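Local structure of 6-phospho-alpha-glucosidase (Merdibacter massiliensis, 6VC6) at residues A[13-17]-A[291-296]; A[237-241]-A[283-287]. The protein probably hydrolyses 6-phospho-alpha-glucosides, as a family 4 glycoside hydrolase that binds NAD and manganese next to the phosphorylated sugar. All coordinates share one frame; numbering follows the deposited sequence.

Contact 1. Residues A[13-17]-A[291-296]. With NAD (nicotinamide-adenine-dinucleotide), chain G; G6P (6-O-phosphono-alpha-D-glucopyranose), chain F.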
# COMPACT_ATOMS: atom_id res chain seq x y z
N SER A 13 -8.81 -1.20 11.77
CA SER A 13 -8.08 -0.16 11.06
C SER A 13 -8.93 1.09 10.90
O SER A 13 -10.16 1.03 10.86
CB SER A 13 -7.63 -0.66 9.69
OG SER A 13 -7.44 0.42 8.79
N THR A 14 -8.26 2.24 10.79
CA THR A 14 -8.95 3.50 10.57
C THR A 14 -9.64 3.55 9.21
O THR A 14 -10.54 4.38 9.01
CB THR A 14 -7.98 4.68 10.70
OG1 THR A 14 -7.01 4.61 9.65
CG2 THR A 14 -7.27 4.63 12.05
N TYR A 15 -9.23 2.70 8.27
CA TYR A 15 -9.84 2.65 6.95
C TYR A 15 -11.08 1.76 6.90
O TYR A 15 -11.83 1.83 5.92
CB TYR A 15 -8.83 2.14 5.92
CG TYR A 15 -7.64 3.05 5.70
CD1 TYR A 15 -7.72 4.16 4.88
CD2 TYR A 15 -6.42 2.78 6.32
CE1 TYR A 15 -6.64 4.99 4.68
CE2 TYR A 15 -5.32 3.60 6.12
CZ TYR A 15 -5.44 4.70 5.30
OH TYR A 15 -4.35 5.52 5.10
N THR A 16 -11.31 0.94 7.93
CA THR A 16 -12.44 0.01 7.89
C THR A 16 -13.80 0.71 7.81
O THR A 16 -14.64 0.25 7.02
CB THR A 16 -12.38 -0.93 9.09
OG1 THR A 16 -11.14 -1.65 9.07
CG2 THR A 16 -13.53 -1.93 9.06
N PRO A 17 -14.08 1.78 8.57
CA PRO A 17 -15.37 2.47 8.36
C PRO A 17 -15.57 2.95 6.93
O PRO A 17 -16.70 2.90 6.42
CB PRO A 17 -15.30 3.64 9.35
CG PRO A 17 -14.41 3.14 10.43
CD PRO A 17 -13.36 2.33 9.73
N ARG A 291 -6.46 11.36 11.36
CA ARG A 291 -7.40 10.38 10.81
C ARG A 291 -7.89 9.42 11.89
O ARG A 291 -9.08 9.12 11.97
CB ARG A 291 -6.74 9.60 9.67
CG ARG A 291 -7.37 8.23 9.42
CD ARG A 291 -6.90 7.63 8.11
NE ARG A 291 -5.70 6.81 8.28
CZ ARG A 291 -4.49 7.15 7.83
NH1 ARG A 291 -4.33 8.29 7.17
NH2 ARG A 291 -3.46 6.35 8.04
N GLU A 292 -6.97 8.94 12.74
CA GLU A 292 -7.36 7.98 13.77
C GLU A 292 -8.35 8.58 14.76
O GLU A 292 -9.30 7.91 15.18
CB GLU A 292 -6.13 7.44 14.49
CG GLU A 292 -6.47 6.31 15.47
CD GLU A 292 -5.36 6.03 16.47
OE1 GLU A 292 -4.96 6.96 17.20
OE2 GLU A 292 -4.91 4.87 16.54
N LYS A 293 -8.13 9.83 15.12
CA LYS A 293 -8.98 10.49 16.08
C LYS A 293 -10.35 10.79 15.51
O LYS A 293 -11.34 10.53 16.15
CB LYS A 293 -8.32 11.75 16.59
CG LYS A 293 -8.98 12.31 17.83
CD LYS A 293 -8.68 13.78 17.97
CE LYS A 293 -8.76 14.20 19.43
NZ LYS A 293 -10.14 14.62 19.82
N ARG A 294 -10.40 11.30 14.30
CA ARG A 294 -11.67 11.67 13.69
C ARG A 294 -12.53 10.45 13.42
O ARG A 294 -13.74 10.46 13.68
CB ARG A 294 -11.44 12.45 12.40
CG ARG A 294 -10.79 13.81 12.59
CD ARG A 294 -10.74 14.58 11.28
NE ARG A 294 -10.12 13.81 10.21
CZ ARG A 294 -8.85 13.92 9.86
NH1 ARG A 294 -8.05 14.77 10.48
NH2 ARG A 294 -8.37 13.17 8.87
N VAL A 295 -11.92 9.37 12.93
CA VAL A 295 -12.67 8.18 12.54
C VAL A 295 -13.24 7.48 13.77
O VAL A 295 -14.42 7.10 13.80
CB VAL A 295 -11.79 7.25 11.70
CG1 VAL A 295 -12.31 5.82 11.76
CG2 VAL A 295 -11.73 7.74 10.26
N PHE A 296 -12.42 7.30 14.81
CA PHE A 296 -12.90 6.62 16.01
C PHE A 296 -13.90 7.48 16.77
O PHE A 296 -14.77 6.94 17.47
CB PHE A 296 -11.73 6.23 16.91
CG PHE A 296 -11.12 4.90 16.56
CD1 PHE A 296 -11.66 3.72 17.05
CD2 PHE A 296 -10.01 4.83 15.74
CE1 PHE A 296 -11.10 2.50 16.73
CE2 PHE A 296 -9.44 3.61 15.42
CZ PHE A 296 -9.99 2.44 15.92
PA NAD G . -4.18 1.03 11.90
O1A NAD G . -5.25 2.08 12.09
O2A NAD G . -3.18 0.77 12.99
O5B NAD G . -4.90 -0.37 11.54
C5B NAD G . -4.18 -1.59 11.64
C4B NAD G . -5.09 -2.67 12.20
O4B NAD G . -4.56 -3.96 11.90
C3B NAD G . -5.19 -2.55 13.71
O3B NAD G . -6.56 -2.54 14.10
C2B NAD G . -4.53 -3.80 14.25
O2B NAD G . -5.24 -4.31 15.38
C1B NAD G . -4.60 -4.77 13.08
N9A NAD G . -3.50 -5.75 13.10
C8A NAD G . -2.20 -5.51 13.38
N7A NAD G . -1.47 -6.66 13.32
C5A NAD G . -2.31 -7.66 12.99
C6A NAD G . -2.20 -9.12 12.76
N6A NAD G . -1.02 -9.76 12.87
N1A NAD G . -3.33 -9.79 12.44
C2A NAD G . -4.52 -9.17 12.33
N3A NAD G . -4.69 -7.85 12.53
C4A NAD G . -3.64 -7.06 12.86
O3 NAD G . -3.38 1.33 10.54
PN NAD G . -4.00 2.20 9.33
O1N NAD G . -3.37 3.57 9.36
O2N NAD G . -5.50 2.04 9.32
O5D NAD G . -3.40 1.39 8.08
C5D NAD G . -4.00 0.17 7.66
C4D NAD G . -3.04 -0.53 6.70
O4D NAD G . -3.38 -0.19 5.35
C3D NAD G . -1.61 -0.06 6.93
O3D NAD G . -0.76 -1.20 6.97
C2D NAD G . -1.27 0.76 5.71
O2D NAD G . 0.11 0.63 5.37
C1D NAD G . -2.17 0.13 4.66
N1N NAD G . -2.39 1.02 3.52
C2N NAD G . -1.88 0.63 2.35
C3N NAD G . -2.04 1.39 1.21
C7N NAD G . -1.44 0.91 -0.08
O7N NAD G . -1.37 1.68 -1.03
N7N NAD G . -1.00 -0.34 -0.14
C4N NAD G . -2.76 2.58 1.28
C5N NAD G . -3.28 2.97 2.52
C6N NAD G . -3.09 2.15 3.63
C1 G6P F . 0.16 6.47 0.19
C2 G6P F . 0.52 5.00 -0.08
C3 G6P F . 0.26 4.07 1.09
C4 G6P F . 0.70 4.75 2.37
C5 G6P F . -0.25 5.91 2.60
C6 G6P F . 0.21 6.71 3.81
O1 G6P F . -0.77 6.91 -0.80
O2 G6P F . -0.22 4.53 -1.22
O3 G6P F . 0.98 2.84 0.93
O4 G6P F . 0.61 3.83 3.46
O5 G6P F . -0.32 6.82 1.50
O6 G6P F . -0.92 7.38 4.38
P G6P F . -0.82 8.05 5.84
O1P G6P F . -1.10 6.89 6.76
O2P G6P F . 0.59 8.59 5.91
O3P G6P F . -1.88 9.12 5.81
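Thr14 holds OG1 between its backbone N and carbonyl carbon (chi1 66°), turned to Arg291, whose chain leaves helix 291-305 extended and then bends about CG-CD (chi3 90°) to bring the guanidinium across it. Arg291 NE donates to Thr14 OG1 at 2.9 Å, the oxygen lying in the guanidinium plane though the N-H is bent to 147°. The same hydroxyl donates to O2N of the NAD diphosphate; Ser13 OG donates to the same NAD O2N at 2.6 Å, and Thr14 N adds a bond to NAD O1A.

The rest of the guanidinium is spent on two anions. Its NH2 reaches G6P O1P at 2.7 Å and NAD O1N at 3.1 Å, both nearly straight, while NH1 takes G6P O3P at 2.9 Å. Tyr15 OH sits 3.1 Å above the centre of the guanidinium, with the ring tilted moderately from that plane; the approach is to the face, at an angle unsuited to a hydrogen bond. With an alanine for Arg291, the sugar phosphate and the NAD diphosphate would probably lose their shared cation, Thr14 OG1 its donor, and a gap would open over Tyr15 OH.

Behind the polar edge, Thr14 CG2 rests against the backbone and CG of Glu292 and meets the edge of the Phe296 ring. Pro17 CG touches Val295 CG1 at 3.7 Å. Glu292 itself is salt-bridged to Arg44 of helix 42-59. Ser13 and Thr14 belong to the turn between the first strand and helix of the Rossmann fold, the usual seat of the dinucleotide diphosphate, here closed by an arginine from the C-terminal family region.

Contact 2. Residues A[237-241]-A[283-287]. With G6P (6-O-phosphono-alpha-D-glucopyranose), chain F.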
# COMPACT_ATOMS: atom_id res chain seq x y z
N ARG A 237 -6.76 17.10 2.62
CA ARG A 237 -5.48 16.47 2.89
C ARG A 237 -4.67 17.30 3.88
O ARG A 237 -4.76 18.53 3.93
CB ARG A 237 -4.68 16.30 1.60
CG ARG A 237 -5.40 15.51 0.52
CD ARG A 237 -5.86 14.16 1.04
NE ARG A 237 -4.74 13.24 1.20
CZ ARG A 237 -4.16 12.59 0.20
NH1 ARG A 237 -4.59 12.75 -1.04
NH2 ARG A 237 -3.14 11.77 0.45
N ASP A 238 -3.87 16.60 4.68
CA ASP A 238 -2.97 17.27 5.62
C ASP A 238 -1.87 18.00 4.86
O ASP A 238 -1.61 17.75 3.68
CB ASP A 238 -2.37 16.26 6.59
CG ASP A 238 -3.37 15.77 7.62
OD1 ASP A 238 -4.25 16.56 8.02
OD2 ASP A 238 -3.27 14.59 8.04
N GLN A 239 -1.23 18.94 5.56
CA GLN A 239 -0.23 19.79 4.92
C GLN A 239 0.94 18.98 4.37
O GLN A 239 1.49 19.31 3.32
CB GLN A 239 0.26 20.85 5.90
CG GLN A 239 1.27 21.83 5.31
CD GLN A 239 0.71 22.60 4.13
OE1 GLN A 239 -0.43 23.06 4.16
NE2 GLN A 239 1.51 22.74 3.08
N SER A 240 1.32 17.91 5.07
CA SER A 240 2.44 17.10 4.61
C SER A 240 2.15 16.44 3.26
O SER A 240 3.06 16.26 2.45
CB SER A 240 2.78 16.03 5.65
OG SER A 240 1.71 15.13 5.84
N TRP A 241 0.88 16.09 3.01
CA TRP A 241 0.54 15.49 1.72
C TRP A 241 0.52 16.53 0.61
O TRP A 241 0.87 16.23 -0.53
CB TRP A 241 -0.82 14.78 1.82
CG TRP A 241 -0.71 13.33 2.18
CD1 TRP A 241 -1.26 12.71 3.27
CD2 TRP A 241 0.01 12.32 1.46
NE1 TRP A 241 -0.94 11.38 3.26
CE2 TRP A 241 -0.16 11.11 2.17
CE3 TRP A 241 0.77 12.31 0.29
CZ2 TRP A 241 0.40 9.91 1.74
CZ3 TRP A 241 1.33 11.12 -0.14
CH2 TRP A 241 1.14 9.93 0.59
N ARG A 283 4.79 11.90 10.98
CA ARG A 283 3.54 11.62 10.28
C ARG A 283 2.66 10.67 11.07
O ARG A 283 1.43 10.78 11.05
CB ARG A 283 3.84 11.06 8.89
CG ARG A 283 2.61 10.62 8.10
CD ARG A 283 1.62 11.76 7.91
NE ARG A 283 0.40 11.30 7.25
CZ ARG A 283 -0.71 12.03 7.14
NH1 ARG A 283 -0.75 13.26 7.64
NH2 ARG A 283 -1.77 11.53 6.52
N ALA A 284 3.27 9.71 11.77
CA ALA A 284 2.50 8.81 12.63
C ALA A 284 1.76 9.59 13.71
O ALA A 284 0.62 9.25 14.06
CB ALA A 284 3.41 7.76 13.25
N ASP A 285 2.38 10.65 14.23
CA ASP A 285 1.69 11.51 15.18
C ASP A 285 0.58 12.31 14.50
O ASP A 285 -0.47 12.56 15.11
CB ASP A 285 2.69 12.45 15.86
CG ASP A 285 3.76 11.71 16.63
OD1 ASP A 285 3.40 10.89 17.51
OD2 ASP A 285 4.96 11.94 16.37
N GLU A 286 0.80 12.72 13.25
CA GLU A 286 -0.25 13.41 12.50
C GLU A 286 -1.46 12.51 12.30
O GLU A 286 -2.61 12.96 12.41
CB GLU A 286 0.28 13.88 11.15
CG GLU A 286 1.52 14.75 11.21
CD GLU A 286 2.09 15.01 9.83
OE1 GLU A 286 3.33 15.18 9.72
OE2 GLU A 286 1.31 15.05 8.86
N VAL A 287 -1.22 11.23 11.99
CA VAL A 287 -2.32 10.29 11.81
C VAL A 287 -3.02 10.04 13.14
O VAL A 287 -4.26 9.99 13.20
CB VAL A 287 -1.81 8.98 11.19
CG1 VAL A 287 -2.93 7.94 11.16
CG2 VAL A 287 -1.27 9.23 9.79
C1 G6P F . 0.16 6.47 0.19
C2 G6P F . 0.52 5.00 -0.08
C3 G6P F . 0.26 4.07 1.09
C4 G6P F . 0.70 4.75 2.37
C5 G6P F . -0.25 5.91 2.60
C6 G6P F . 0.21 6.71 3.81
O1 G6P F . -0.77 6.91 -0.80
O2 G6P F . -0.22 4.53 -1.22
O3 G6P F . 0.98 2.84 0.93
O4 G6P F . 0.61 3.83 3.46
O5 G6P F . -0.32 6.82 1.50
O6 G6P F . -0.92 7.38 4.38
P G6P F . -0.82 8.05 5.84
O1P G6P F . -1.10 6.89 6.76
O2P G6P F . 0.59 8.59 5.91
O3P G6P F . -1.88 9.12 5.81
O HOH W 1 -4.53 12.42 9.66
O HOH W 2 0.59 17.54 7.90
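Glu286 OE2 is gripped from several directions: Arg283 NH1 of its own helix donates to it at 3.0 Å in a salt bridge, water 2 donates at 2.8 Å, and Ser240 OG lies 3.0 Å away across the contact. Water 2 also accepts from Ser240 N, tying the carboxylate to the first turn of helix 239-246. Arg283 NH1 has a second carboxylate, Asp238 OD2, at 2.9 Å; the oxygen is met on its anti side, and the Asp238 carboxylate and the guanidinium stand 71° apart.

With NH1 taken by the two acids, the opposite edge of the guanidinium faces the sugar phosphate. NE points almost straight at G6P O2P (172°), and NH2 binds O3P. The bend at chi2 (58°) helps lay this edge along the phosphate. Trp241 stands nearly perpendicular, its CD1 over one guanidinium face, while Val287 CG2 lies against a guanidinium face 3.5 Å from the plane. The indole's far edge reaches the sugar, where Trp241 CZ2 lies 3.2 Å from G6P O5.

The acids thus fix the rotation of a phosphate-binding arginine. They join the start of helix 239-246 to helix 283-289, which also packs on helix 89-102 through Arg283, Ala284 and Val287.

In the fold
Both contacts converge on G6P, their centres about 14 Å apart, and each supplies one arginine to its phosphate. They draw on successive helices, 283-289 and 291-305, which are coupled where Glu292 N probably bonds to Val287 O. Contact 1 is partly buried and bridges the two family regions, its segments 274 residues apart; contact 2 is a surface contact within the C-terminal region, nested inside the loop that contact 1 closes. The chemistry differs accordingly. In 13-17/291-296 a hydroxyl and the NAD diphosphate share the arginine, with apolar packing behind, whereas in 237-241/283-287 two acids hold it and waters bind the acids. Both guanidinium groups bind G6P O3P, and the phosphate probably offsets their like charge.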